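Local coordinates for p-nitrophenyl phosphatase (Pho2) (Archaeoglobus fulgidus, PDB 3QGM), which hydrolyses p-nitrophenyl phosphate as a phosphatase of the haloacid dehalogenase-like family, with a metal ion bound at its active site, at the interface of chains A and B. Residues are numbered along the deposited sequence; one frame, centred on the assembly and turned at random. Chains: chain A/B, p-nitrophenyl phosphatase (Pho2).

The interface of chains A and B. Residues chain A 160-163; chain B 131, 135, 138-139.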
# COMPACT_ATOMS: atom_id res chain seq x y z
N ASP A 160 -11.03 -11.84 -14.54
CA ASP A 160 -11.19 -10.61 -15.32
C ASP A 160 -9.94 -9.72 -15.35
O ASP A 160 -10.01 -8.60 -15.82
CB ASP A 160 -12.42 -9.83 -14.80
CG ASP A 160 -12.28 -9.37 -13.34
OD1 ASP A 160 -12.11 -10.21 -12.42
OD2 ASP A 160 -12.39 -8.15 -13.09
N GLY A 161 -8.81 -10.21 -14.87
CA GLY A 161 -7.63 -9.35 -14.74
C GLY A 161 -6.96 -9.42 -13.38
O GLY A 161 -7.38 -10.15 -12.47
N PRO A 162 -5.86 -8.67 -13.24
CA PRO A 162 -5.12 -8.73 -12.01
C PRO A 162 -5.90 -8.12 -10.86
O PRO A 162 -6.60 -7.13 -11.07
CB PRO A 162 -3.88 -7.89 -12.32
CG PRO A 162 -3.89 -7.65 -13.69
CD PRO A 162 -5.23 -7.76 -14.20
N ILE A 163 -5.74 -8.70 -9.67
CA ILE A 163 -6.29 -8.13 -8.44
C ILE A 163 -5.25 -8.12 -7.32
O ILE A 163 -4.23 -8.84 -7.37
CB ILE A 163 -7.59 -8.82 -8.01
CG1 ILE A 163 -7.33 -10.24 -7.46
CG2 ILE A 163 -8.55 -8.86 -9.18
CD1 ILE A 163 -8.62 -11.03 -7.08
N PHE B 131 -11.77 -2.73 -2.12
CA PHE B 131 -11.03 -3.66 -2.95
C PHE B 131 -11.26 -3.42 -4.41
O PHE B 131 -10.34 -3.56 -5.21
CB PHE B 131 -11.46 -5.05 -2.63
CG PHE B 131 -10.59 -6.07 -3.20
CD1 PHE B 131 -9.42 -6.43 -2.55
CD2 PHE B 131 -10.96 -6.74 -4.33
CE1 PHE B 131 -8.61 -7.43 -3.08
CE2 PHE B 131 -10.14 -7.73 -4.86
CZ PHE B 131 -8.99 -8.08 -4.23
N THR B 135 -8.40 -2.42 -7.05
CA THR B 135 -8.21 -3.23 -8.22
C THR B 135 -8.13 -2.32 -9.47
O THR B 135 -7.26 -2.48 -10.32
CB THR B 135 -9.37 -4.26 -8.33
OG1 THR B 135 -9.28 -5.19 -7.23
CG2 THR B 135 -9.37 -5.00 -9.70
N LEU B 138 -4.83 -0.50 -9.35
CA LEU B 138 -3.78 -1.44 -9.73
C LEU B 138 -3.73 -1.61 -11.26
O LEU B 138 -2.65 -1.51 -11.90
CB LEU B 138 -4.00 -2.81 -9.07
CG LEU B 138 -3.15 -3.98 -9.61
CD1 LEU B 138 -1.71 -3.75 -9.37
CD2 LEU B 138 -3.55 -5.31 -9.00
N ARG B 139 -4.89 -1.88 -11.85
CA ARG B 139 -4.92 -2.11 -13.30
C ARG B 139 -4.48 -0.88 -14.06
O ARG B 139 -3.72 -0.99 -15.01
CB ARG B 139 -6.29 -2.58 -13.76
CG ARG B 139 -6.54 -4.00 -13.30
CD ARG B 139 -7.94 -4.43 -13.49
NE ARG B 139 -8.16 -5.72 -12.88
CZ ARG B 139 -9.33 -6.37 -12.91
NH1 ARG B 139 -10.38 -5.85 -13.52
NH2 ARG B 139 -9.44 -7.56 -12.29
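B:Arg139 reaches across to strand 161-164 of chain A and anchors this patch by its guanidinium group. NE donates to the backbone carbonyl O of A:Pro162 at 2.8 Å, and this oxygen lies close to the guanidinium plane. NH1 forms a salt bridge and hydrogen bond to the carboxylate OD2 of A:Asp160 at 3.1 Å; NH2 adds weak hydrogen bonds to the same two oxygens. The side chain of B:Arg139 is extended from CG to NE (chi2 170°, chi3 -172°), which carries the charged group out from its helix to the strand. The two charged groups do not pair flat: their planes stand 71° apart, and NH1 meets OD2 from above the carboxylate plane. Fixing both a backbone oxygen and a carboxylate probably restrains rotation of the guanidinium, while the methyl CG2 of B:Thr135 packs over the rim of one face, 3.4 Å above the plane, with the backbone O of A:Asp160 near the rim of the other.

The ring of A:Pro162 lies by the arginine stem, CD near CG, and CD2 of B:Leu138 comes within 3.7 Å of the backbone C of A:Ile163. Toward B:Phe131 and B:Thr135 the packing is looser. The branch methyl CG2 of A:Ile163 lies 4.0 Å from CG2 of B:Thr135, the two side chains running alongside each other. CZ of B:Phe131 comes no nearer than 4.1 Å to CB of A:Ile163, and touches CD1 as lightly. B:Thr135 OG1 hydrogen-bonds to the carbonyl O of B:Phe131, one turn earlier, at 2.8 Å, while it and the methyl both lie against A:Ile163.

In the fold, one face of helix 131-142 of chain B lies against strand 161-164 of chain A and the loop residue preceding it; two-fold symmetry repeats the patch in the deposited dimer, which may or may not be the biological assembly.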